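Local coordinates for protein N-acetyltransferase (Trypanosoma brucei, PDB 3I3G) that probably transfers an acetyl group from acetyl-CoA to D-glucosamine 6-phosphate, an early step in making UDP-N-acetylglucosamine, at residues 20-25 and 68-73. Residues are numbered along the deposited sequence; the frame is centred on the assembly and turned at random.
Sequences DLELRV and VFCHQP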
loop_
_atom_site.group_PDB
_atom_site.type_symbol
_atom_site.label_atom_id
_atom_site.label_comp_id
_atom_site.label_asym_id
_atom_site.label_seq_id
_atom_site.Cartn_x
_atom_site.Cartn_y
_atom_site.Cartn_z
ATOM N N ASP A 20 12.931 18.121 -23.495
ATOM C CA ASP A 20 11.828 19.010 -23.156
ATOM C C ASP A 20 10.939 18.426 -22.019
ATOM O O ASP A 20 9.834 18.907 -21.784
ATOM C CB ASP A 20 10.961 19.288 -24.358
ATOM C CG ASP A 20 11.554 20.327 -25.311
ATOM O OD1 ASP A 20 11.456 20.131 -26.497
ATOM O OD2 ASP A 20 12.054 21.322 -24.857
ATOM N N LEU A 21 11.437 17.407 -21.345
ATOM C CA LEU A 21 10.701 16.763 -20.265
ATOM C C LEU A 21 11.151 17.265 -18.926
ATOM O O LEU A 21 12.289 17.575 -18.733
ATOM C CB LEU A 21 10.914 15.270 -20.274
ATOM C CG LEU A 21 10.354 14.484 -21.413
ATOM C CD1 LEU A 21 10.847 13.087 -21.378
ATOM C CD2 LEU A 21 8.893 14.499 -21.422
ATOM N N GLU A 22 10.229 17.267 -18.000
ATOM C CA GLU A 22 10.550 17.640 -16.632
ATOM C C GLU A 22 9.923 16.661 -15.650
ATOM O O GLU A 22 8.755 16.296 -15.783
ATOM C CB GLU A 22 10.081 19.064 -16.332
ATOM C CG GLU A 22 8.600 19.293 -16.559
ATOM C CD GLU A 22 8.182 20.722 -16.277
ATOM O OE1 GLU A 22 6.972 21.023 -16.394
ATOM O OE2 GLU A 22 9.062 21.542 -15.938
ATOM N N LEU A 23 10.713 16.234 -14.672
ATOM C CA LEU A 23 10.229 15.349 -13.624
ATOM C C LEU A 23 9.825 16.181 -12.415
ATOM O O LEU A 23 10.653 16.880 -11.832
ATOM C CB LEU A 23 11.313 14.343 -13.235
ATOM C CG LEU A 23 10.968 13.334 -12.139
ATOM C CD1 LEU A 23 9.706 12.569 -12.488
ATOM C CD2 LEU A 23 12.129 12.379 -11.917
ATOM N N ARG A 24 8.551 16.113 -12.045
ATOM C CA ARG A 24 8.039 16.930 -10.954
ATOM C C ARG A 24 6.816 16.307 -10.288
ATOM O O ARG A 24 6.306 15.279 -10.735
ATOM C CB ARG A 24 7.696 18.334 -11.460
ATOM C CG ARG A 24 6.723 18.349 -12.632
ATOM C CD ARG A 24 6.302 19.767 -12.984
ATOM N NE ARG A 24 5.387 19.803 -14.121
ATOM C CZ ARG A 24 4.089 19.527 -14.042
ATOM N NH1 ARG A 24 3.550 19.188 -12.879
ATOM N NH2 ARG A 24 3.328 19.585 -15.127
ATOM N N VAL A 25 6.351 16.937 -9.215
ATOM C CA VAL A 25 5.171 16.462 -8.505
ATOM C C VAL A 25 3.902 16.781 -9.287
ATOM O O VAL A 25 3.816 17.812 -9.957
ATOM C CB VAL A 25 5.065 17.087 -7.102
ATOM C CG1 VAL A 25 6.313 16.780 -6.290
ATOM C CG2 VAL A 25 4.842 18.588 -7.207
ATOM N N VAL A 68 5.471 12.886 -11.880
ATOM C CA VAL A 68 5.118 12.739 -13.284
ATOM C C VAL A 68 6.194 13.303 -14.200
ATOM O O VAL A 68 6.936 14.212 -13.825
ATOM C CB VAL A 68 3.792 13.456 -13.610
ATOM C CG1 VAL A 68 2.647 12.851 -12.815
ATOM C CG2 VAL A 68 3.916 14.948 -13.332
ATOM N N PHE A 69 6.277 12.748 -15.403
ATOM C CA PHE A 69 7.060 13.357 -16.464
ATOM C C PHE A 69 6.128 14.190 -17.326
ATOM O O PHE A 69 5.077 13.713 -17.759
ATOM C CB PHE A 69 7.766 12.298 -17.311
ATOM C CG PHE A 69 9.150 11.970 -16.835
ATOM C CD1 PHE A 69 10.182 12.880 -16.997
ATOM C CD2 PHE A 69 9.422 10.756 -16.230
ATOM C CE1 PHE A 69 11.459 12.585 -16.561
ATOM C CE2 PHE A 69 10.697 10.455 -15.794
ATOM C CZ PHE A 69 11.717 11.372 -15.959
ATOM N N CYS A 70 6.510 15.439 -17.564
ATOM C CA CYS A 70 5.682 16.352 -18.334
ATOM C C CYS A 70 6.445 16.927 -19.519
ATOM O O CYS A 70 7.584 17.375 -19.381
ATOM C CB CYS A 70 5.172 17.487 -17.439
ATOM S SG CYS A 70 4.291 18.816 -18.304
ATOM N N HIS A 71 5.817 16.897 -20.688
ATOM C CA HIS A 71 6.338 17.607 -21.844
ATOM C C HIS A 71 6.018 19.086 -21.656
ATOM O O HIS A 71 4.923 19.543 -21.984
ATOM C CB HIS A 71 5.709 17.074 -23.131
ATOM C CG HIS A 71 6.263 17.696 -24.375
ATOM N ND1 HIS A 71 5.541 18.574 -25.154
ATOM C CD2 HIS A 71 7.474 17.573 -24.969
ATOM C CE1 HIS A 71 6.281 18.961 -26.178
ATOM N NE2 HIS A 71 7.458 18.369 -26.089
ATOM N N GLN A 72 6.978 19.825 -21.110
ATOM C CA GLN A 72 6.753 21.211 -20.700
ATOM C C GLN A 72 6.038 22.086 -21.729
ATOM O O GLN A 72 5.114 22.821 -21.382
ATOM C CB GLN A 72 8.066 21.872 -20.275
ATOM C CG GLN A 72 8.256 21.949 -18.771
ATOM C CD GLN A 72 9.254 23.016 -18.371
ATOM O OE1 GLN A 72 8.991 23.829 -17.482
ATOM N NE2 GLN A 72 10.403 23.029 -19.036
ATOM N N PRO A 73 6.471 22.020 -22.996
ATOM C CA PRO A 73 5.908 22.888 -24.028
ATOM C C PRO A 73 4.385 22.807 -24.117
ATOM O O PRO A 73 3.724 23.827 -24.314
ATOM C CB PRO A 73 6.548 22.360 -25.316
ATOM C CG PRO A 73 7.826 21.738 -24.871
ATOM C CD PRO A 73 7.539 21.151 -23.518
HETATM O O HOH W 1 9.616 18.954 -27.850
#
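L23 and F69 face each other as a non-hydrogen-bonded antiparallel pair, their CA atoms 4.7 Å apart. The leucine can be followed outward. Its CB sits 3.8 Å from F69 CE1; with CG anti to the backbone N (chi1 180°), CD1 is carried over the ring, 4.1 Å from the centroid and 11° off the normal, a CH-pi contact, and it also approaches V68 O. CD2 merely reaches the neighbourhood of F69 CZ. L21 CB adds an oblique approach to F69 CD1, and L113, A116 and L117 of helix 113-127 pack against this same face of the sheet.

Four backbone hydrogen bonds join the strands, two in each of the pairs E22–C70 and R24–V68; the straightest runs from V68 N to R24 O (2.8 Å, 172°). This fastens edge strand 21-25 to strand 65-71, the first antiparallel pairing of the mixed GNAT sheet. Past the strand end, Q72 N donates to D20 O over 3.1 Å, and a water bridges D20 OD1 and H71 NE2, lying in the plane of the imidazole, whose other nitrogen, ND1, is hydrogen-bonded to T74 OG1.

On the E22–C70 face, the extended R24 chain brings NH2 to 3.4 Å from C70 SG, a weak hydrogen bond. NH1 turns to salt bridges with E27 and D30, which probably fix the guanidinium's orientation.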